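UDP-N-acetylmuramate-alanine ligase MurC (Thermotoga maritima, PDB 1J6U) catalyses the ATP-dependent joining of L-alanine to UDP-N-acetylmuramate, a step of peptidoglycan biosynthesis in cell wall formation. Local coordinates at residues T126-K137 with V145-L154; K114-K125 with G162-E172. All coordinates share one frame; numbering follows the deposited sequence.

Contact 1: residues T126-K137 with V145-L154; sequences TTTTAMVAHVLK and VFLGGIMDSL
Leu147 lies against the first turn of helix 125-138, its CD2 3.5 Å from Thr126 CG2 and also close to the carbonyl O of Thr126. The same Thr126 methyl packs on the backbone of Gly148 and Gly149, just where residues predicted to bind ATP begin the helix. The apolar contacts follow one flank of the helix. CD1 of Leu147 meets Ala130 CB, and the selenium of Met151, a selenomethionine, rests 3.8 Å from the same alanine methyl. The Met151 chain runs extended as far as SE and then bends (chi3 74°), which lays CE alongside the helix, 3.5 Å from Ala130 O. One turn on, Ala133 CB sits between the branches of Val145, 3.6 Å from CG1 and 3.7 Å from CG2. Near the end of the segment, Lys137 passes its CD by Leu154 CD2 at 3.8 Å.

Polar linkage runs through solvent: one water bridges His134 ND1 (2.6 Å) and Ser153 OG (2.8 Å). The other ring nitrogen of His134, NE2, bonds to Ala302 O, and Lys137 NZ forms a salt bridge with Glu160. The chemistry thus implies a join made by small groups on the helix taking in the bulkier Leu147, Met151 and Val145, with polar bridging left to its more exposed end.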
loop_
_atom_site.group_PDB
_atom_site.type_symbol
_atom_site.label_atom_id
_atom_site.label_comp_id
_atom_site.label_asym_id
_atom_site.label_seq_id
_atom_site.Cartn_x
_atom_site.Cartn_y
_atom_site.Cartn_z
ATOM N N THR A 126 -1.350 2.413 3.414
ATOM C CA THR A 126 -1.052 0.988 3.556
ATOM C C THR A 126 0.071 0.720 4.530
ATOM O O THR A 126 -0.010 -0.228 5.324
ATOM C CB THR A 126 -0.742 0.321 2.149
ATOM O OG1 THR A 126 -1.790 0.651 1.238
ATOM C CG2 THR A 126 -0.692 -1.180 2.242
ATOM N N THR A 127 1.131 1.524 4.467
ATOM C CA THR A 127 2.250 1.339 5.391
ATOM C C THR A 127 1.782 1.627 6.829
ATOM O O THR A 127 2.102 0.863 7.765
ATOM C CB THR A 127 3.456 2.258 5.040
ATOM O OG1 THR A 127 4.149 1.714 3.921
ATOM C CG2 THR A 127 4.448 2.341 6.218
ATOM N N THR A 128 1.027 2.720 6.983
ATOM C CA THR A 128 0.507 3.114 8.295
ATOM C C THR A 128 -0.352 1.993 8.849
ATOM O O THR A 128 -0.211 1.594 10.015
ATOM C CB THR A 128 -0.282 4.406 8.197
ATOM O OG1 THR A 128 0.625 5.461 7.839
ATOM C CG2 THR A 128 -0.962 4.736 9.552
ATOM N N THR A 129 -1.215 1.450 7.999
ATOM C CA THR A 129 -2.038 0.324 8.417
ATOM C C THR A 129 -1.190 -0.872 8.821
ATOM O O THR A 129 -1.496 -1.567 9.787
ATOM C CB THR A 129 -2.945 -0.160 7.293
ATOM O OG1 THR A 129 -3.709 0.932 6.783
ATOM C CG2 THR A 129 -3.866 -1.232 7.803
ATOM N N ALA A 130 -0.121 -1.117 8.074
ATOM C CA ALA A 130 0.728 -2.266 8.359
ATOM C C ALA A 130 1.419 -2.035 9.707
ATOM O O ALA A 130 1.579 -2.969 10.530
ATOM C CB ALA A 130 1.746 -2.484 7.201
HETATM N N MSE A 131 1.806 -0.783 9.943
HETATM C CA MSE A 131 2.435 -0.424 11.209
HETATM C C MSE A 131 1.463 -0.691 12.385
HETATM O O MSE A 131 1.846 -1.343 13.356
HETATM C CB MSE A 131 2.868 1.026 11.183
HETATM C CG MSE A 131 4.075 1.253 10.388
HETATM SE SE MSE A 131 4.495 3.109 10.300
HETATM C CE MSE A 131 6.365 2.953 9.814
ATOM N N VAL A 132 0.217 -0.209 12.271
ATOM C CA VAL A 132 -0.798 -0.401 13.286
ATOM C C VAL A 132 -0.962 -1.882 13.548
ATOM O O VAL A 132 -0.897 -2.321 14.699
ATOM C CB VAL A 132 -2.165 0.199 12.848
ATOM C CG1 VAL A 132 -3.274 -0.123 13.895
ATOM C CG2 VAL A 132 -2.031 1.684 12.709
ATOM N N ALA A 133 -1.175 -2.644 12.479
ATOM C CA ALA A 133 -1.320 -4.080 12.597
ATOM C C ALA A 133 -0.084 -4.698 13.256
ATOM O O ALA A 133 -0.193 -5.568 14.124
ATOM C CB ALA A 133 -1.522 -4.719 11.194
ATOM N N HIS A 134 1.093 -4.293 12.793
ATOM C CA HIS A 134 2.334 -4.817 13.353
ATOM C C HIS A 134 2.442 -4.537 14.880
ATOM O O HIS A 134 2.812 -5.424 15.638
ATOM C CB HIS A 134 3.505 -4.219 12.575
ATOM C CG HIS A 134 4.849 -4.525 13.153
ATOM N ND1 HIS A 134 5.462 -5.749 13.004
ATOM C CD2 HIS A 134 5.735 -3.738 13.812
ATOM C CE1 HIS A 134 6.671 -5.702 13.535
ATOM N NE2 HIS A 134 6.860 -4.493 14.031
ATOM N N VAL A 135 2.144 -3.308 15.311
ATOM C CA VAL A 135 2.140 -2.939 16.738
ATOM C C VAL A 135 1.151 -3.854 17.504
ATOM O O VAL A 135 1.510 -4.541 18.462
ATOM C CB VAL A 135 1.681 -1.476 16.944
ATOM C CG1 VAL A 135 1.477 -1.195 18.428
ATOM C CG2 VAL A 135 2.718 -0.502 16.379
ATOM N N LEU A 136 -0.096 -3.871 17.069
ATOM C CA LEU A 136 -1.090 -4.709 17.715
ATOM C C LEU A 136 -0.613 -6.169 17.794
ATOM O O LEU A 136 -0.821 -6.866 18.791
ATOM C CB LEU A 136 -2.435 -4.601 16.975
ATOM C CG LEU A 136 -3.560 -3.718 17.547
ATOM C CD1 LEU A 136 -3.134 -3.072 18.868
ATOM C CD2 LEU A 136 -3.981 -2.686 16.544
ATOM N N LYS A 137 0.054 -6.657 16.771
ATOM C CA LYS A 137 0.502 -8.039 16.861
ATOM C C LYS A 137 1.626 -8.175 17.885
ATOM O O LYS A 137 1.689 -9.160 18.617
ATOM C CB LYS A 137 0.982 -8.536 15.490
ATOM C CG LYS A 137 -0.126 -8.978 14.544
ATOM C CD LYS A 137 0.377 -9.088 13.077
ATOM C CE LYS A 137 1.539 -10.075 12.869
ATOM N NZ LYS A 137 1.286 -11.477 13.320
ATOM N N VAL A 145 -6.403 -8.575 10.532
ATOM C CA VAL A 145 -5.848 -7.556 9.648
ATOM C C VAL A 145 -6.298 -7.662 8.174
ATOM O O VAL A 145 -6.352 -8.740 7.599
ATOM C CB VAL A 145 -4.296 -7.604 9.698
ATOM C CG1 VAL A 145 -3.684 -6.428 8.899
ATOM C CG2 VAL A 145 -3.834 -7.592 11.165
ATOM N N PHE A 146 -6.618 -6.515 7.591
ATOM C CA PHE A 146 -7.016 -6.414 6.204
ATOM C C PHE A 146 -6.063 -5.368 5.665
ATOM O O PHE A 146 -6.254 -4.168 5.870
ATOM C CB PHE A 146 -8.470 -5.910 6.047
ATOM C CG PHE A 146 -9.495 -6.922 6.408
ATOM C CD1 PHE A 146 -9.914 -7.072 7.727
ATOM C CD2 PHE A 146 -10.025 -7.772 5.434
ATOM C CE1 PHE A 146 -10.850 -8.068 8.050
ATOM C CE2 PHE A 146 -10.949 -8.754 5.771
ATOM C CZ PHE A 146 -11.359 -8.900 7.080
ATOM N N LEU A 147 -5.050 -5.822 4.946
ATOM C CA LEU A 147 -4.057 -4.910 4.410
ATOM C C LEU A 147 -4.192 -4.738 2.911
ATOM O O LEU A 147 -4.512 -5.694 2.202
ATOM C CB LEU A 147 -2.676 -5.485 4.677
ATOM C CG LEU A 147 -1.619 -4.611 5.313
ATOM C CD1 LEU A 147 -0.293 -5.212 4.889
ATOM C CD2 LEU A 147 -1.745 -3.142 4.895
ATOM N N GLY A 148 -3.906 -3.529 2.439
ATOM C CA GLY A 148 -3.932 -3.241 1.012
ATOM C C GLY A 148 -2.535 -3.436 0.438
ATOM O O GLY A 148 -2.108 -2.722 -0.464
ATOM N N GLY A 149 -1.805 -4.411 0.966
ATOM C CA GLY A 149 -0.461 -4.626 0.482
ATOM C C GLY A 149 0.015 -5.894 1.132
ATOM O O GLY A 149 -0.755 -6.515 1.865
ATOM N N ILE A 150 1.246 -6.316 0.857
ATOM C CA ILE A 150 1.716 -7.531 1.465
ATOM C C ILE A 150 2.748 -7.280 2.573
ATOM O O ILE A 150 3.751 -6.579 2.382
ATOM C CB ILE A 150 2.352 -8.479 0.423
ATOM C CG1 ILE A 150 1.329 -8.860 -0.644
ATOM C CG2 ILE A 150 2.895 -9.736 1.137
ATOM C CD1 ILE A 150 0.126 -9.622 -0.103
HETATM N N MSE A 151 2.496 -7.862 3.735
HETATM C CA MSE A 151 3.434 -7.758 4.841
HETATM C C MSE A 151 3.716 -9.178 5.257
HETATM O O MSE A 151 2.827 -9.891 5.689
HETATM C CB MSE A 151 2.859 -6.983 6.028
HETATM C CG MSE A 151 3.821 -7.004 7.210
HETATM SE SE MSE A 151 3.547 -5.571 8.502
HETATM C CE MSE A 151 1.936 -6.232 9.341
ATOM N N ASP A 152 4.967 -9.581 5.146
ATOM C CA ASP A 152 5.343 -10.946 5.468
ATOM C C ASP A 152 4.987 -11.501 6.816
ATOM O O ASP A 152 4.760 -12.705 6.955
ATOM C CB ASP A 152 6.825 -11.128 5.196
ATOM C CG ASP A 152 7.145 -10.875 3.751
ATOM O OD1 ASP A 152 6.346 -11.357 2.910
ATOM O OD2 ASP A 152 8.157 -10.195 3.456
ATOM N N SER A 153 4.924 -10.632 7.810
ATOM C CA SER A 153 4.598 -11.052 9.157
ATOM C C SER A 153 3.128 -11.481 9.244
ATOM O O SER A 153 2.737 -12.156 10.196
ATOM C CB SER A 153 4.886 -9.904 10.117
ATOM O OG SER A 153 4.024 -8.815 9.845
ATOM N N LEU A 154 2.313 -11.087 8.264
ATOM C CA LEU A 154 0.894 -11.493 8.233
ATOM C C LEU A 154 0.744 -12.906 7.679
ATOM O O LEU A 154 1.291 -13.228 6.625
ATOM C CB LEU A 154 0.099 -10.555 7.362
ATOM C CG LEU A 154 0.001 -9.144 7.867
ATOM C CD1 LEU A 154 -1.016 -8.359 7.021
ATOM C CD2 LEU A 154 -0.419 -9.243 9.328
HETATM O O HOH W 1 4.039 -7.880 12.472
#

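Contact 2: residues K114-K125 with G162-E172; sequences KEEFAVTGTDGK and GNGPVVYELDE
Tyr168 and Ala118 show how a parallel strand pair fits bump to hollow. Strands 116-120 and 166-170 run in the same direction at 26°, joined by alternating backbone bonds such as Phe117 N to Val166 O (2.8 Å). The tyrosine ring folds back over its neighbour because CG stands between the backbone N and carbonyl carbon (chi1 60°). One ring face lies over Ala118 CA, and Tyr168 CE1 comes 3.5 Å from the small Ala118 CB. The phenol then reaches across: Tyr168 OH donates to Glu116 OE1 at 2.7 Å, meeting the carboxylate from above its plane. Glu116 CG also lies beside Val166 CG1, and Leu109 of helix 101-112 packs on this same face.

On the other face Phe117 presents CE1 to Pro165 CG at 3.5 Å, and its CB adjoins Val167 CG1; helix 125-138 packs here. Just before strand 116-120, the Lys114 chain runs out extended and sets NZ among the carbonyls of loop 162-164, donating to Gly162 O (2.6 Å) and Gly164 O (2.8 Å).

At the far end Thr120 OG1 bonds to Leu170 O, approaching from above the carbonyl plane. Lys125 crosses Glu169 at about a right angle, CG against CG, before Lys125 NZ turns to Gly121 O and forms a salt bridge with Asp171 OD1 (3.6 Å), a carboxylate whose stronger partner is Ser173. The Glu172 chain tucks CG against Gly121 O, while its OE2 is held by Tyr205. Residues 121-127 are predicted to bind ATP, and the sequence GTDGKTT, running from the end of a parallel strand into a helix with Gly124 at the N-cap, is that of the P-loop in the central domain of Mur ligases.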
loop_
_atom_site.group_PDB
_atom_site.type_symbol
_atom_site.label_atom_id
_atom_site.label_comp_id
_atom_site.label_asym_id
_atom_site.label_seq_id
_atom_site.Cartn_x
_atom_site.Cartn_y
_atom_site.Cartn_z
ATOM N N LYS A 114 -16.345 -5.761 16.473
ATOM C CA LYS A 114 -15.059 -5.701 17.149
ATOM C C LYS A 114 -14.543 -4.276 17.265
ATOM O O LYS A 114 -15.126 -3.358 16.707
ATOM C CB LYS A 114 -14.051 -6.521 16.370
ATOM C CG LYS A 114 -14.057 -8.002 16.652
ATOM C CD LYS A 114 -12.867 -8.605 15.891
ATOM C CE LYS A 114 -12.503 -10.045 16.279
ATOM N NZ LYS A 114 -11.181 -10.369 15.629
ATOM N N GLU A 115 -13.449 -4.086 17.994
ATOM C CA GLU A 115 -12.875 -2.753 18.129
ATOM C C GLU A 115 -12.175 -2.518 16.797
ATOM O O GLU A 115 -11.384 -3.348 16.350
ATOM C CB GLU A 115 -11.858 -2.737 19.270
ATOM C CG GLU A 115 -11.227 -1.380 19.566
ATOM C CD GLU A 115 -10.045 -1.481 20.546
ATOM O OE1 GLU A 115 -9.615 -2.614 20.892
ATOM O OE2 GLU A 115 -9.532 -0.421 20.969
ATOM N N GLU A 116 -12.424 -1.376 16.180
ATOM C CA GLU A 116 -11.838 -1.104 14.881
ATOM C C GLU A 116 -10.764 -0.029 14.723
ATOM O O GLU A 116 -10.956 1.117 15.106
ATOM C CB GLU A 116 -12.954 -0.791 13.896
ATOM C CG GLU A 116 -13.935 -1.922 13.675
ATOM C CD GLU A 116 -15.115 -1.487 12.800
ATOM O OE1 GLU A 116 -15.042 -0.390 12.179
ATOM O OE2 GLU A 116 -16.116 -2.244 12.738
ATOM N N PHE A 117 -9.645 -0.417 14.113
ATOM C CA PHE A 117 -8.580 0.512 13.823
ATOM C C PHE A 117 -8.608 0.695 12.295
ATOM O O PHE A 117 -8.292 -0.218 11.535
ATOM C CB PHE A 117 -7.213 -0.046 14.233
ATOM C CG PHE A 117 -7.009 -0.160 15.724
ATOM C CD1 PHE A 117 -7.621 -1.184 16.454
ATOM C CD2 PHE A 117 -6.132 0.689 16.387
ATOM C CE1 PHE A 117 -7.355 -1.359 17.799
ATOM C CE2 PHE A 117 -5.862 0.512 17.737
ATOM C CZ PHE A 117 -6.475 -0.515 18.434
ATOM N N ALA A 118 -9.010 1.876 11.854
ATOM C CA ALA A 118 -9.052 2.195 10.441
ATOM C C ALA A 118 -8.001 3.240 10.056
ATOM O O ALA A 118 -7.672 4.186 10.811
ATOM C CB ALA A 118 -10.438 2.694 10.064
ATOM N N VAL A 119 -7.454 3.060 8.867
ATOM C CA VAL A 119 -6.491 4.011 8.366
ATOM C C VAL A 119 -6.956 4.395 6.985
ATOM O O VAL A 119 -7.329 3.537 6.196
ATOM C CB VAL A 119 -5.102 3.394 8.279
ATOM C CG1 VAL A 119 -4.119 4.399 7.654
ATOM C CG2 VAL A 119 -4.654 2.959 9.673
ATOM N N THR A 120 -6.956 5.679 6.688
ATOM C CA THR A 120 -7.355 6.110 5.362
ATOM C C THR A 120 -6.464 7.284 5.016
ATOM O O THR A 120 -5.720 7.770 5.860
ATOM C CB THR A 120 -8.837 6.572 5.287
ATOM O OG1 THR A 120 -9.224 6.714 3.911
ATOM C CG2 THR A 120 -9.003 7.921 5.955
ATOM N N GLY A 121 -6.544 7.742 3.772
ATOM C CA GLY A 121 -5.717 8.860 3.359
ATOM C C GLY A 121 -5.274 8.721 1.911
ATOM O O GLY A 121 -5.464 7.694 1.285
ATOM N N THR A 122 -4.685 9.770 1.375
ATOM C CA THR A 122 -4.248 9.724 0.018
ATOM C C THR A 122 -2.971 8.945 -0.068
ATOM O O THR A 122 -2.864 8.034 -0.861
ATOM C CB THR A 122 -3.986 11.103 -0.519
ATOM O OG1 THR A 122 -5.214 11.839 -0.570
ATOM C CG2 THR A 122 -3.367 10.993 -1.892
ATOM N N ASP A 123 -2.008 9.306 0.764
ATOM C CA ASP A 123 -0.706 8.649 0.762
ATOM C C ASP A 123 -0.314 8.146 2.135
ATOM O O ASP A 123 -0.568 8.814 3.115
ATOM C CB ASP A 123 0.379 9.646 0.332
ATOM C CG ASP A 123 -0.010 10.446 -0.906
ATOM O OD1 ASP A 123 -0.159 9.830 -1.993
ATOM O OD2 ASP A 123 -0.159 11.692 -0.786
ATOM N N GLY A 124 0.336 6.987 2.184
ATOM C CA GLY A 124 0.853 6.435 3.432
ATOM C C GLY A 124 -0.044 5.444 4.141
ATOM O O GLY A 124 0.332 4.764 5.103
ATOM N N LYS A 125 -1.247 5.357 3.621
ATOM C CA LYS A 125 -2.288 4.522 4.153
ATOM C C LYS A 125 -1.939 3.065 4.404
ATOM O O LYS A 125 -2.174 2.537 5.492
ATOM C CB LYS A 125 -3.488 4.692 3.214
ATOM C CG LYS A 125 -4.644 3.797 3.398
ATOM C CD LYS A 125 -5.688 4.165 2.364
ATOM C CE LYS A 125 -5.077 4.102 0.980
ATOM N NZ LYS A 125 -5.851 4.860 -0.039
ATOM N N GLY A 162 -7.549 -12.936 13.544
ATOM C CA GLY A 162 -7.201 -12.924 14.959
ATOM C C GLY A 162 -8.482 -12.677 15.735
ATOM O O GLY A 162 -9.492 -12.335 15.131
ATOM N N ASN A 163 -8.483 -12.850 17.051
ATOM C CA ASN A 163 -9.708 -12.592 17.812
ATOM C C ASN A 163 -9.681 -11.214 18.482
ATOM O O ASN A 163 -10.676 -10.789 19.060
ATOM C CB ASN A 163 -9.929 -13.694 18.843
ATOM C CG ASN A 163 -8.730 -13.899 19.725
ATOM O OD1 ASN A 163 -7.595 -13.795 19.267
ATOM N ND2 ASN A 163 -8.965 -14.205 21.002
ATOM N N GLY A 164 -8.541 -10.524 18.376
ATOM C CA GLY A 164 -8.398 -9.197 18.939
ATOM C C GLY A 164 -9.168 -8.179 18.126
ATOM O O GLY A 164 -10.188 -8.507 17.527
ATOM N N PRO A 165 -8.729 -6.917 18.085
ATOM C CA PRO A 165 -9.498 -5.959 17.281
ATOM C C PRO A 165 -9.198 -6.182 15.799
ATOM O O PRO A 165 -8.361 -7.014 15.424
ATOM C CB PRO A 165 -8.961 -4.611 17.749
ATOM C CG PRO A 165 -7.512 -4.897 17.909
ATOM C CD PRO A 165 -7.463 -6.328 18.542
ATOM N N VAL A 166 -9.864 -5.426 14.947
ATOM C CA VAL A 166 -9.624 -5.549 13.533
ATOM C C VAL A 166 -9.009 -4.236 13.020
ATOM O O VAL A 166 -9.445 -3.129 13.374
ATOM C CB VAL A 166 -10.925 -5.906 12.775
ATOM C CG1 VAL A 166 -12.028 -4.955 13.163
ATOM C CG2 VAL A 166 -10.684 -5.829 11.252
ATOM N N VAL A 167 -7.955 -4.390 12.220
ATOM C CA VAL A 167 -7.223 -3.280 11.621
ATOM C C VAL A 167 -7.453 -3.316 10.114
ATOM O O VAL A 167 -7.280 -4.371 9.476
ATOM C CB VAL A 167 -5.672 -3.430 11.834
ATOM C CG1 VAL A 167 -4.974 -2.147 11.477
ATOM C CG2 VAL A 167 -5.365 -3.832 13.237
ATOM N N TYR A 168 -7.801 -2.177 9.530
ATOM C CA TYR A 168 -8.007 -2.141 8.088
ATOM C C TYR A 168 -7.763 -0.790 7.452
ATOM O O TYR A 168 -7.683 0.250 8.098
ATOM C CB TYR A 168 -9.405 -2.624 7.751
ATOM C CG TYR A 168 -10.476 -1.784 8.380
ATOM C CD1 TYR A 168 -11.036 -0.695 7.691
ATOM C CD2 TYR A 168 -10.940 -2.071 9.681
ATOM C CE1 TYR A 168 -12.039 0.091 8.277
ATOM C CE2 TYR A 168 -11.951 -1.290 10.280
ATOM C CZ TYR A 168 -12.492 -0.222 9.569
ATOM O OH TYR A 168 -13.510 0.483 10.126
ATOM N N GLU A 169 -7.641 -0.852 6.147
ATOM C CA GLU A 169 -7.363 0.281 5.286
ATOM C C GLU A 169 -8.696 0.742 4.675
ATOM O O GLU A 169 -9.477 -0.062 4.274
ATOM C CB GLU A 169 -6.417 -0.242 4.197
ATOM C CG GLU A 169 -5.698 0.742 3.323
ATOM C CD GLU A 169 -4.704 0.050 2.373
ATOM O OE1 GLU A 169 -3.747 -0.613 2.857
ATOM O OE2 GLU A 169 -4.887 0.170 1.136
ATOM N N LEU A 170 -8.976 2.027 4.636
ATOM C CA LEU A 170 -10.192 2.494 4.003
ATOM C C LEU A 170 -9.747 3.310 2.809
ATOM O O LEU A 170 -8.961 4.249 2.941
ATOM C CB LEU A 170 -11.005 3.408 4.928
ATOM C CG LEU A 170 -12.086 2.742 5.751
ATOM C CD1 LEU A 170 -12.873 3.809 6.463
ATOM C CD2 LEU A 170 -13.003 1.968 4.848
ATOM N N ASP A 171 -10.243 2.976 1.633
ATOM C CA ASP A 171 -9.845 3.752 0.469
ATOM C C ASP A 171 -10.737 4.979 0.293
ATOM O O ASP A 171 -11.934 4.861 0.035
ATOM C CB ASP A 171 -9.895 2.883 -0.784
ATOM C CG ASP A 171 -9.730 3.692 -2.029
ATOM O OD1 ASP A 171 -8.825 4.557 -2.040
ATOM O OD2 ASP A 171 -10.511 3.464 -2.986
ATOM N N GLU A 172 -10.157 6.160 0.425
ATOM C CA GLU A 172 -10.944 7.353 0.290
ATOM C C GLU A 172 -11.275 7.656 -1.157
ATOM O O GLU A 172 -11.599 8.798 -1.516
ATOM C CB GLU A 172 -10.248 8.556 0.957
ATOM C CG GLU A 172 -8.742 8.760 0.699
ATOM C CD GLU A 172 -8.392 9.022 -0.752
ATOM O OE1 GLU A 172 -8.483 8.065 -1.556
ATOM O OE2 GLU A 172 -8.030 10.180 -1.083
#

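Overall arrangement
The two contacts share one sheet of the central α/β domain: contact 2 lies within it, joining two adjacent strands, whereas contact 1 sets the helix that follows strand 116-120 against strand 144-146 of that sheet and the loop after it. They meet directly: Phe146 N lies 2.9 Å from Val167 O, continuing the sheet, and Val132 CG1 packs on Val167 CG1 at 3.6 Å. Contact 1 is the more buried and mainly apolar; contact 2, only partly buried, combines backbone bonding with charged groups towards its ends. Along the chain the first is nested inside the loop closed by the second, and both include residues of the predicted ATP site, Thr126 and Thr127 in one and Gly121 to Lys125 in the other.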